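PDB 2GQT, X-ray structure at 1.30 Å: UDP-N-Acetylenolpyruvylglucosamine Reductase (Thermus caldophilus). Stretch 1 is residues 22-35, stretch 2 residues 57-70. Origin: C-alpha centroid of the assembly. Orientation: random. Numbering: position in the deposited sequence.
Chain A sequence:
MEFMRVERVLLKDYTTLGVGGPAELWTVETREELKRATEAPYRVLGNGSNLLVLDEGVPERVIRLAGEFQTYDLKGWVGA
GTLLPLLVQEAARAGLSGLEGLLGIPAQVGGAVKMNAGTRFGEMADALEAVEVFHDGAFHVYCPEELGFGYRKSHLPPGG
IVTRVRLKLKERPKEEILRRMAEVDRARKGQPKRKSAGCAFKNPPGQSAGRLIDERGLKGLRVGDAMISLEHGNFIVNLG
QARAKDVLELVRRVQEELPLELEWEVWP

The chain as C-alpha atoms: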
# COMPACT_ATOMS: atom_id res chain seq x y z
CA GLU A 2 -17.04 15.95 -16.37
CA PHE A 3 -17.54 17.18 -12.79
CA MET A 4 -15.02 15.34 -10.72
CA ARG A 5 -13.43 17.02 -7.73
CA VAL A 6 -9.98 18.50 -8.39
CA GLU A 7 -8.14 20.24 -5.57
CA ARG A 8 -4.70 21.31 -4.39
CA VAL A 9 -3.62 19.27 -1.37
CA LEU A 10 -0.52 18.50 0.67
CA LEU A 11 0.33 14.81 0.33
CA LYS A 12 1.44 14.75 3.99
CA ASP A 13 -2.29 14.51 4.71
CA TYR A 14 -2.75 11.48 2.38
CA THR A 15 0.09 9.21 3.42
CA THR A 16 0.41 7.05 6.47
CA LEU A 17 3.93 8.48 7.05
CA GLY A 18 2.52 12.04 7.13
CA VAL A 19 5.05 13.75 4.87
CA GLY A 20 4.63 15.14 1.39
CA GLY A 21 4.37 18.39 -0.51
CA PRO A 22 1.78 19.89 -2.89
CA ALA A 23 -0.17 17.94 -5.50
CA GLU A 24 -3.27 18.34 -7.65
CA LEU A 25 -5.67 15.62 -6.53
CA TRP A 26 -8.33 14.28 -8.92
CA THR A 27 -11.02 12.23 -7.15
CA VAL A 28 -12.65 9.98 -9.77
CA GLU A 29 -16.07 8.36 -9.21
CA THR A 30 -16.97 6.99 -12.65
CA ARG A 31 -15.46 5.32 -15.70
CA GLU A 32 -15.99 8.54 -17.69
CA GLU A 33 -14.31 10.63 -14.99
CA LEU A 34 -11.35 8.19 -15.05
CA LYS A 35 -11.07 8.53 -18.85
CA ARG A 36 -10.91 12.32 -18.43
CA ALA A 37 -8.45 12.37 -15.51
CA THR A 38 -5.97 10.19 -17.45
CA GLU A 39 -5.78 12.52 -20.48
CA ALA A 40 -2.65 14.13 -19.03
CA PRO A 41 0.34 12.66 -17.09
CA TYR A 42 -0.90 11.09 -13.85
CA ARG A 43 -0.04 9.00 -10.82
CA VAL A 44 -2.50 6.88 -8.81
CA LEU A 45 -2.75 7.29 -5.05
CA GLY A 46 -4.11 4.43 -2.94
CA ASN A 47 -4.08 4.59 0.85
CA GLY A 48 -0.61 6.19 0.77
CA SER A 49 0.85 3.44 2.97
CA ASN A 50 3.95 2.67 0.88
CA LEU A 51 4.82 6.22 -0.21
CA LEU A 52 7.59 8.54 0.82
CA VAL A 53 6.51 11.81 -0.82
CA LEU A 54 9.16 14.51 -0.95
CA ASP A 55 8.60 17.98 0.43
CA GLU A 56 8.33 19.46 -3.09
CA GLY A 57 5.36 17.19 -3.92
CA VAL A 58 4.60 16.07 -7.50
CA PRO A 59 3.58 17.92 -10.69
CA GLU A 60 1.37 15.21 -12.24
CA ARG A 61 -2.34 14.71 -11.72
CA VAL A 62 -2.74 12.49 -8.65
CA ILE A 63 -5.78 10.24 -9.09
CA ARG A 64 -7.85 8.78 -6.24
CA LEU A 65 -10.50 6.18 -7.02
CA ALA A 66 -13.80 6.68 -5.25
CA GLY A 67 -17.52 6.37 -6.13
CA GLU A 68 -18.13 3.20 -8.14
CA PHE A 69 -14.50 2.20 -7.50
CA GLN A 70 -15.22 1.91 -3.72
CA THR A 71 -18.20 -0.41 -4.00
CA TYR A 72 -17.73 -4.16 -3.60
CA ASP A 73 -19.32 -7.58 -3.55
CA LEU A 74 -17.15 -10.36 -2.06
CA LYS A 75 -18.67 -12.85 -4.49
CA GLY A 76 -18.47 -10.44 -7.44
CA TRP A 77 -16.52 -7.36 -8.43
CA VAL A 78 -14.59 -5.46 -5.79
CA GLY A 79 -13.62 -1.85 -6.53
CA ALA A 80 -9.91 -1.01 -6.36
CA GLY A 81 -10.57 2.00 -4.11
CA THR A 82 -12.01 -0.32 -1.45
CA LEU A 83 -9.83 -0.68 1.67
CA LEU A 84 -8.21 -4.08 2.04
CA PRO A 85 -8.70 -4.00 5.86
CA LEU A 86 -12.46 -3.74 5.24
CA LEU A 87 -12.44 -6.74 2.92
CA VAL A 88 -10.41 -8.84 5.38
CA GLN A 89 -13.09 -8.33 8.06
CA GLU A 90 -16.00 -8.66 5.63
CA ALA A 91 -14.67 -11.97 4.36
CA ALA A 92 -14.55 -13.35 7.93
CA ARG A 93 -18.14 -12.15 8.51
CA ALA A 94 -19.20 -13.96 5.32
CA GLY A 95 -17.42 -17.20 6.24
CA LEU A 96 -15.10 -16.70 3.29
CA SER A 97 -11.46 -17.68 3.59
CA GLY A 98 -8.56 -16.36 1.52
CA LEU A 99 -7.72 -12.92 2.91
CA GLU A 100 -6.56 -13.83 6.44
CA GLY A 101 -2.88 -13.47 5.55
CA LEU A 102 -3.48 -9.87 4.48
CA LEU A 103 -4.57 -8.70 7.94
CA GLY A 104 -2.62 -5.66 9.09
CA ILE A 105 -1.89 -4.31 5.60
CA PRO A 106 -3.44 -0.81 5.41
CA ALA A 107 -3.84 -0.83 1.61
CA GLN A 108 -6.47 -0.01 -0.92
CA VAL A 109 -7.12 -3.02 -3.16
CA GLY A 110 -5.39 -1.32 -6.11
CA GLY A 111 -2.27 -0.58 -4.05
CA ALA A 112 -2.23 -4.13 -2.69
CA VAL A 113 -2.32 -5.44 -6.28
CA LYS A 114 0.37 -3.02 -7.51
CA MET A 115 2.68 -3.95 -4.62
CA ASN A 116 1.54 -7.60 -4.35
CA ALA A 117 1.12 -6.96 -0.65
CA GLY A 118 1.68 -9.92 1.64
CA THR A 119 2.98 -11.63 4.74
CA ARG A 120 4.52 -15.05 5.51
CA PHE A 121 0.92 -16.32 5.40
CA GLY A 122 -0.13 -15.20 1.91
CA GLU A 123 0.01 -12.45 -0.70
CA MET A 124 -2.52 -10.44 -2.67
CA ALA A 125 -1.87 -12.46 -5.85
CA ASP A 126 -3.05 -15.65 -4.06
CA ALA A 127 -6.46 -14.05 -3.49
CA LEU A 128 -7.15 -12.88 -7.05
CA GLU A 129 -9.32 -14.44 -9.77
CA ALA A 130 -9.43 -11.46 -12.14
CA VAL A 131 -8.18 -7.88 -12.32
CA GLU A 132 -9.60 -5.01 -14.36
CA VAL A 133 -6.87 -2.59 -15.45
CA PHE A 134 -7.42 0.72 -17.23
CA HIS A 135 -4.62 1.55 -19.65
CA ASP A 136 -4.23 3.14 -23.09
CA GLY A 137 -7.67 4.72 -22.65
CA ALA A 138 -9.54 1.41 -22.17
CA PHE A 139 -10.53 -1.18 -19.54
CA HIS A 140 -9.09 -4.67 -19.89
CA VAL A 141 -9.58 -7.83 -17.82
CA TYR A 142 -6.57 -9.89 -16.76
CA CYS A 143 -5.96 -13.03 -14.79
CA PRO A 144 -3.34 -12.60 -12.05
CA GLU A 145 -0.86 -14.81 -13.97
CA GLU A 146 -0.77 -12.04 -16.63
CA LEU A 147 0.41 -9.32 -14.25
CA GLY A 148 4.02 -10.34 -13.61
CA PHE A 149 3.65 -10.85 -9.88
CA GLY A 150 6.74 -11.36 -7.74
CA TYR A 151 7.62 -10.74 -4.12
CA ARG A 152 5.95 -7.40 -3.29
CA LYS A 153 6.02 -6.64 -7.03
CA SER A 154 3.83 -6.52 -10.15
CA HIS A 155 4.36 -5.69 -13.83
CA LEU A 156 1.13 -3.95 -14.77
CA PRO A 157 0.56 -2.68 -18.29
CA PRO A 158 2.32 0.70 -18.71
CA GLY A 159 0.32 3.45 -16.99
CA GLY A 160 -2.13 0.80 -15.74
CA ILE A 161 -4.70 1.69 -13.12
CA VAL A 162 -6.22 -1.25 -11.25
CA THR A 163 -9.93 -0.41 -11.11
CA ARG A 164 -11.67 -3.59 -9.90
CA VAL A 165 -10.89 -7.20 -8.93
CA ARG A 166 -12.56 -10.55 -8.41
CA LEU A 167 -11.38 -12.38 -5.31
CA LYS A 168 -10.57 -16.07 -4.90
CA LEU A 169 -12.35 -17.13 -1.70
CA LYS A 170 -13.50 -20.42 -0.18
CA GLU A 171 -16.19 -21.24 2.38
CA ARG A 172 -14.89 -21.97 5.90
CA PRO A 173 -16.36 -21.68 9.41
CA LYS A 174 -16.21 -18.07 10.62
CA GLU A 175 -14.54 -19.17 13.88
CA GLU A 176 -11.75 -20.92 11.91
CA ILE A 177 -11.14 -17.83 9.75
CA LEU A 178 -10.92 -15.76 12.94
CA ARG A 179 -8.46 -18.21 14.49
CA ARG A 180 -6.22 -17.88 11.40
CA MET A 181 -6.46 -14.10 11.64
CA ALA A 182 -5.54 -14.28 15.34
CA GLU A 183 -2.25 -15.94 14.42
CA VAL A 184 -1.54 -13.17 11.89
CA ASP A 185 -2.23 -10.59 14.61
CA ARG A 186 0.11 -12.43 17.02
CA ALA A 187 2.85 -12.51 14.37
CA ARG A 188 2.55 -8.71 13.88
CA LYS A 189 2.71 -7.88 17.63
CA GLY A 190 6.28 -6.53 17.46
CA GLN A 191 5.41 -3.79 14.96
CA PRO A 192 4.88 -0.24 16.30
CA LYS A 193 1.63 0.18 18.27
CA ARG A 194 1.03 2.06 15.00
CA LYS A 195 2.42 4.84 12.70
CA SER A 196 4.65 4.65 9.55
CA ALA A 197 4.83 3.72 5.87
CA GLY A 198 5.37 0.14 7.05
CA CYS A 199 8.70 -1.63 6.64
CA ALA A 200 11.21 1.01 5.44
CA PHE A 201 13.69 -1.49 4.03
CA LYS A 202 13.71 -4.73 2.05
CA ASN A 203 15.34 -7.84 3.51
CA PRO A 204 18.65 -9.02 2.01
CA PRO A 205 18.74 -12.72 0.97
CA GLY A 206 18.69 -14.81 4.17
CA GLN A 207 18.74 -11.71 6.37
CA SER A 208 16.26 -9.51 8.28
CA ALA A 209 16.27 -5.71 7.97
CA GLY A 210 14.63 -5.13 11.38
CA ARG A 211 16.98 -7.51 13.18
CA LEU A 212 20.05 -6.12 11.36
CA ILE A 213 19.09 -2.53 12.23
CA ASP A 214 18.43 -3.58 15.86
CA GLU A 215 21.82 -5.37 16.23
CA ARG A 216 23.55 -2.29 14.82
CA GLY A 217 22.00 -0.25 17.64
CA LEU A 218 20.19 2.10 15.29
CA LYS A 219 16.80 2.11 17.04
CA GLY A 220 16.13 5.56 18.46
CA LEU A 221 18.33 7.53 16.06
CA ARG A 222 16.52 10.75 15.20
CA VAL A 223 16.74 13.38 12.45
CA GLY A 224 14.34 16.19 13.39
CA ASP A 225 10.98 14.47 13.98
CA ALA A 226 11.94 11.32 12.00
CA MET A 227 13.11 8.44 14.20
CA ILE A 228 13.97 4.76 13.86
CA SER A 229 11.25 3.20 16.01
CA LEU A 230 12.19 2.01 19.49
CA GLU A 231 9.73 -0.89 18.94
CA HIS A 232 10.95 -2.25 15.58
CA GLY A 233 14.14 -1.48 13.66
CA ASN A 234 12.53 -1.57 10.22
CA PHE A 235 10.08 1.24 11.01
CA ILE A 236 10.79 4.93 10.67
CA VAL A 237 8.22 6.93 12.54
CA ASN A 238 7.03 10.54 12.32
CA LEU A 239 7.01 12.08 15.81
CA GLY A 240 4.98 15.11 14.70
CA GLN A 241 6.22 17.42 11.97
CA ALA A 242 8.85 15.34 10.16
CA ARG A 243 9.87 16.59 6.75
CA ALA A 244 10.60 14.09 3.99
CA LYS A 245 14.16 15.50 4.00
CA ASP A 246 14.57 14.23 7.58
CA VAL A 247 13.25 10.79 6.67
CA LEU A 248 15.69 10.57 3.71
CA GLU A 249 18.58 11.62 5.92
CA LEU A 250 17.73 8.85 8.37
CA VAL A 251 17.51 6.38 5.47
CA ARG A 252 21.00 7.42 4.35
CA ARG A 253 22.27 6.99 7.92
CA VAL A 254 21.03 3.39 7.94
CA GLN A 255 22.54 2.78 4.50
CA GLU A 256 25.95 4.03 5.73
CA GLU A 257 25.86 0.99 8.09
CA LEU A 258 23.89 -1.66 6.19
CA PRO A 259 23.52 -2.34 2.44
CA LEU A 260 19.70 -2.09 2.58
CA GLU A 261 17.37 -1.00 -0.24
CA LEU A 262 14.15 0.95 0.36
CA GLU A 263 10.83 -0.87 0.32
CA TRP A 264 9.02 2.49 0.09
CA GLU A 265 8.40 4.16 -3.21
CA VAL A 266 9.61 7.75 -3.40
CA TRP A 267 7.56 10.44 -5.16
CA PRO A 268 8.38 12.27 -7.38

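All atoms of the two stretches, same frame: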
# COMPACT_ATOMS: atom_id res chain seq x y z
N PRO A 22 2.99 19.60 -2.11
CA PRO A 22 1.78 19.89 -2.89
C PRO A 22 1.53 18.97 -4.08
O PRO A 22 2.47 18.51 -4.73
CB PRO A 22 2.01 21.32 -3.40
CG PRO A 22 3.11 21.86 -2.58
CD PRO A 22 3.96 20.70 -2.17
N ALA A 23 0.25 18.70 -4.34
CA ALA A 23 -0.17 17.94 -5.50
C ALA A 23 -1.60 18.31 -5.87
O ALA A 23 -2.39 18.75 -5.01
CB ALA A 23 -0.06 16.44 -5.26
N GLU A 24 -1.92 18.13 -7.15
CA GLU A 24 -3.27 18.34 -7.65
C GLU A 24 -3.99 17.00 -7.64
O GLU A 24 -3.67 16.11 -8.42
CB GLU A 24 -3.22 18.91 -9.06
CG GLU A 24 -4.58 19.24 -9.65
CD GLU A 24 -4.46 19.83 -11.04
OE1 GLU A 24 -4.58 19.07 -12.02
OE2 GLU A 24 -4.21 21.04 -11.15
N LEU A 25 -4.97 16.87 -6.74
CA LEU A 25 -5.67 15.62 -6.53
C LEU A 25 -6.98 15.58 -7.31
O LEU A 25 -7.84 16.42 -7.13
CB LEU A 25 -5.94 15.42 -5.03
CG LEU A 25 -6.52 14.08 -4.57
CD1 LEU A 25 -5.51 12.96 -4.78
CD2 LEU A 25 -6.89 14.19 -3.11
N TRP A 26 -7.11 14.56 -8.15
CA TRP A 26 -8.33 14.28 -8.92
C TRP A 26 -9.05 13.09 -8.30
O TRP A 26 -8.53 11.98 -8.32
CB TRP A 26 -7.94 13.94 -10.36
CG TRP A 26 -7.43 15.10 -11.14
CD1 TRP A 26 -6.33 15.86 -10.87
CD2 TRP A 26 -8.01 15.63 -12.34
NE1 TRP A 26 -6.20 16.85 -11.82
CE2 TRP A 26 -7.21 16.73 -12.73
CE3 TRP A 26 -9.12 15.30 -13.11
CZ2 TRP A 26 -7.50 17.49 -13.87
CZ3 TRP A 26 -9.41 16.06 -14.24
CH2 TRP A 26 -8.60 17.14 -14.61
N THR A 27 -10.24 13.31 -7.74
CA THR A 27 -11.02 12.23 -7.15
C THR A 27 -12.06 11.78 -8.17
O THR A 27 -12.97 12.53 -8.53
CB THR A 27 -11.67 12.66 -5.82
OG1 THR A 27 -10.64 13.10 -4.93
CG2 THR A 27 -12.40 11.49 -5.17
N VAL A 28 -11.88 10.55 -8.66
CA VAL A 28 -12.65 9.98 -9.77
C VAL A 28 -13.72 9.04 -9.22
O VAL A 28 -13.41 8.17 -8.42
CB VAL A 28 -11.69 9.18 -10.71
CG1 VAL A 28 -12.48 8.28 -11.66
CG2 VAL A 28 -10.78 10.13 -11.48
N GLU A 29 -14.96 9.20 -9.68
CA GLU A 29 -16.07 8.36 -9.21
C GLU A 29 -16.68 7.46 -10.28
O GLU A 29 -17.46 6.56 -9.95
CB GLU A 29 -17.17 9.23 -8.61
CG GLU A 29 -16.77 9.92 -7.32
CD GLU A 29 -17.93 10.65 -6.66
OE1 GLU A 29 -18.93 10.92 -7.35
OE2 GLU A 29 -17.82 10.95 -5.46
N THR A 30 -16.35 7.70 -11.54
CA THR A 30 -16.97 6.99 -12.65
C THR A 30 -15.95 6.63 -13.72
O THR A 30 -14.86 7.20 -13.77
CB THR A 30 -18.08 7.84 -13.34
OG1 THR A 30 -17.47 8.94 -14.02
CG2 THR A 30 -19.09 8.36 -12.32
N ARG A 31 -16.33 5.72 -14.60
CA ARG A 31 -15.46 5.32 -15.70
C ARG A 31 -15.16 6.51 -16.61
O ARG A 31 -14.02 6.70 -17.05
CB ARG A 31 -16.06 4.16 -16.50
CG ARG A 31 -16.31 2.89 -15.68
CD ARG A 31 -16.48 1.68 -16.58
NE ARG A 31 -17.00 2.05 -17.89
CZ ARG A 31 -16.95 1.29 -18.98
NH1 ARG A 31 -16.41 0.08 -18.94
NH2 ARG A 31 -17.45 1.76 -20.11
N GLU A 32 -16.17 7.34 -16.87
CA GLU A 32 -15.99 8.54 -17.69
C GLU A 32 -15.08 9.57 -17.04
O GLU A 32 -14.26 10.20 -17.72
CB GLU A 32 -17.34 9.16 -18.07
CG GLU A 32 -18.12 8.37 -19.12
CD GLU A 32 -17.30 8.12 -20.38
OE1 GLU A 32 -16.74 9.09 -20.94
OE2 GLU A 32 -17.22 6.95 -20.81
N GLU A 33 -15.19 9.73 -15.72
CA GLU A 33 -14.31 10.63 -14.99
C GLU A 33 -12.86 10.11 -15.02
O GLU A 33 -11.93 10.89 -15.16
CB GLU A 33 -14.80 10.83 -13.55
CG GLU A 33 -16.04 11.75 -13.45
CD GLU A 33 -16.61 11.85 -12.05
OE1 GLU A 33 -17.69 12.47 -11.87
OE2 GLU A 33 -15.99 11.32 -11.10
N LEU A 34 -12.69 8.79 -14.92
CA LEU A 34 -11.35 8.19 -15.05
C LEU A 34 -10.73 8.44 -16.42
O LEU A 34 -9.55 8.78 -16.52
CB LEU A 34 -11.37 6.69 -14.74
CG LEU A 34 -9.99 6.03 -14.68
CD1 LEU A 34 -9.09 6.70 -13.63
CD2 LEU A 34 -10.12 4.55 -14.40
N LYS A 35 -11.53 8.28 -17.48
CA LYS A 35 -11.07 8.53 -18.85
C LYS A 35 -10.57 9.96 -19.01
O LYS A 35 -9.54 10.20 -19.65
CB LYS A 35 -12.17 8.21 -19.87
CG LYS A 35 -12.37 6.71 -20.07
CD LYS A 35 -13.74 6.37 -20.64
CE LYS A 35 -13.73 6.24 -22.15
NZ LYS A 35 -15.05 5.77 -22.64
N GLY A 57 6.55 17.80 -3.32
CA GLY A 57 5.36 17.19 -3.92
C GLY A 57 5.59 16.68 -5.33
O GLY A 57 6.73 16.38 -5.71
N VAL A 58 4.52 16.57 -6.12
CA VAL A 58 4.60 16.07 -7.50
C VAL A 58 3.81 16.96 -8.46
O VAL A 58 2.81 17.57 -8.06
CB VAL A 58 4.09 14.60 -7.63
CG1 VAL A 58 4.90 13.65 -6.75
CG2 VAL A 58 2.60 14.49 -7.29
N PRO A 59 4.27 17.07 -9.72
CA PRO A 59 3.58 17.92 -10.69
C PRO A 59 2.43 17.26 -11.46
O PRO A 59 1.60 17.97 -12.03
CB PRO A 59 4.70 18.33 -11.65
CG PRO A 59 5.60 17.14 -11.67
CD PRO A 59 5.50 16.49 -10.29
N GLU A 60 2.38 15.93 -11.46
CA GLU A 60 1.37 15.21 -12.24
C GLU A 60 0.01 15.25 -11.55
O GLU A 60 -0.08 15.58 -10.36
CB GLU A 60 1.79 13.75 -12.46
CG GLU A 60 3.08 13.55 -13.24
CD GLU A 60 4.33 13.63 -12.38
OE1 GLU A 60 4.22 13.63 -11.13
OE2 GLU A 60 5.43 13.68 -12.97
N ARG A 61 -1.03 14.92 -12.30
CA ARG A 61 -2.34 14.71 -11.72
C ARG A 61 -2.25 13.48 -10.82
O ARG A 61 -1.72 12.45 -11.23
CB ARG A 61 -3.38 14.46 -12.81
CG ARG A 61 -3.57 15.63 -13.75
CD ARG A 61 -4.63 15.29 -14.77
NE ARG A 61 -4.91 16.42 -15.65
CZ ARG A 61 -5.82 16.40 -16.63
NH1 ARG A 61 -6.53 15.31 -16.86
NH2 ARG A 61 -6.00 17.49 -17.37
N VAL A 62 -2.71 13.62 -9.58
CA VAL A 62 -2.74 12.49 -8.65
C VAL A 62 -4.19 12.02 -8.54
O VAL A 62 -5.06 12.76 -8.10
CB VAL A 62 -2.14 12.86 -7.28
CG1 VAL A 62 -2.22 11.69 -6.33
CG2 VAL A 62 -0.69 13.29 -7.44
N ILE A 63 -4.44 10.79 -8.99
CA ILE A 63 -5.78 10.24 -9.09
C ILE A 63 -6.11 9.35 -7.90
O ILE A 63 -5.32 8.46 -7.54
CB ILE A 63 -5.95 9.44 -10.40
CG1 ILE A 63 -5.78 10.37 -11.61
CG2 ILE A 63 -7.30 8.75 -10.44
CD1 ILE A 63 -5.73 9.64 -12.93
N ARG A 64 -7.26 9.62 -7.28
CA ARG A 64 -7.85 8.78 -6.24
C ARG A 64 -9.12 8.17 -6.80
O ARG A 64 -9.94 8.87 -7.41
CB ARG A 64 -8.25 9.63 -5.02
CG ARG A 64 -7.14 10.12 -4.15
CD ARG A 64 -7.72 10.68 -2.86
NE ARG A 64 -8.90 11.53 -3.03
CZ ARG A 64 -9.63 11.99 -2.02
NH1 ARG A 64 -9.29 11.68 -0.77
NH2 ARG A 64 -10.68 12.76 -2.24
N LEU A 65 -9.32 6.88 -6.56
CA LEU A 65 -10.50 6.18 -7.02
C LEU A 65 -11.54 6.10 -5.93
O LEU A 65 -11.29 5.54 -4.86
CB LEU A 65 -10.13 4.77 -7.48
CG LEU A 65 -9.08 4.64 -8.58
CD1 LEU A 65 -8.76 3.18 -8.78
CD2 LEU A 65 -9.55 5.28 -9.89
N ALA A 66 -12.70 6.68 -6.20
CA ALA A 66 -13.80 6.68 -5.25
C ALA A 66 -15.08 6.29 -5.99
O ALA A 66 -15.02 5.64 -7.03
CB ALA A 66 -13.91 8.04 -4.57
N GLY A 67 -16.25 6.65 -5.45
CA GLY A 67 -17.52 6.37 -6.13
C GLY A 67 -17.67 4.89 -6.46
O GLY A 67 -17.55 4.04 -5.59
N GLU A 68 -17.92 4.58 -7.73
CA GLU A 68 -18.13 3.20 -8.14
C GLU A 68 -16.91 2.32 -7.86
O GLU A 68 -17.03 1.09 -7.71
CB GLU A 68 -18.52 3.12 -9.61
CG GLU A 68 -17.38 3.37 -10.59
CD GLU A 68 -17.77 3.10 -12.02
OE1 GLU A 68 -18.57 3.89 -12.56
OE2 GLU A 68 -17.27 2.12 -12.60
N PHE A 69 -15.74 2.94 -7.75
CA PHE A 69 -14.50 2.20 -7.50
C PHE A 69 -14.32 1.81 -6.03
O PHE A 69 -13.37 1.12 -5.69
CB PHE A 69 -13.29 2.97 -8.02
CG PHE A 69 -13.39 3.31 -9.48
CD1 PHE A 69 -13.64 4.62 -9.88
CD2 PHE A 69 -13.26 2.33 -10.45
CE1 PHE A 69 -13.75 4.94 -11.23
CE2 PHE A 69 -13.37 2.64 -11.81
CZ PHE A 69 -13.63 3.95 -12.19
N GLN A 70 -15.24 2.25 -5.16
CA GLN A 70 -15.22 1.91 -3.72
C GLN A 70 -16.36 0.96 -3.34
O GLN A 70 -16.53 0.59 -2.17
CB GLN A 70 -15.31 3.18 -2.87
CG GLN A 70 -14.03 3.93 -2.57
CD GLN A 70 -14.30 5.15 -1.71
OE1 GLN A 70 -13.81 5.26 -0.59
NE2 GLN A 70 -15.13 6.05 -2.22
O HOH W 1 0.26 17.76 -8.94
O HOH W 2 -3.96 18.99 -14.61

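What sets the two strands side by side? Pro22-Val28 and the strand through Val62 and Leu65 run parallel, so alternate residues bond across: Val62 to those flanking Leu25, Arg64 to those flanking Thr27. Val62 N donates to Glu24 O (2.9 Å) and Trp26 N to Val62 O (2.7 Å); Arg64 N donates to Trp26 O and Val28 N to Arg64 O, both 2.9 Å, and Ala66 N closes the ladder on Val28 O at 2.8 Å. Where the strands gape near Glu24, a water fills the gap, accepting from Glu24 N and donating to Val58 O and Glu60 O.

How do the long side chains fit on the sheet? Arg61 extends with its guanidinium flat on the Trp26 ring, centres 4.0 Å apart, cation against aromatic. Glu24 OE1 receives Trp26 NE1 at 2.8 Å, and a second water joins that carboxylate oxygen to Arg61 NE. On the face bearing Leu25 and Thr27, Arg64 curls so that NE and NH2 both donate to Thr27 OG1, at 3.0 and 2.7 Å, while Leu25 lies over one face of its guanidinium.

Which bumps fill the apolar hollow? On the Val28 and Ile63 face, Leu34 reaches back from the helix, its CD1 4.0 Å from Leu65 CD2 and its CD2 4.2 Å from Phe69 CZ. Val28 packs between Ile63 and Phe69, with CG1 3.6 Å from Phe69 CE1. These buried hydrocarbons suit a pocket that the helix helps to close.

Why are glycines found where the chains crowd? Gly57 and Gly67 both have positive phi. An ideal CB on Gly57 would lie 1.9 Å from Pro22 O; one on Gly67 would lie 2.4 Å from Glu29 CB. Glu68 N donates to Glu29 O at 3.0 Å, tying what follows each strand together.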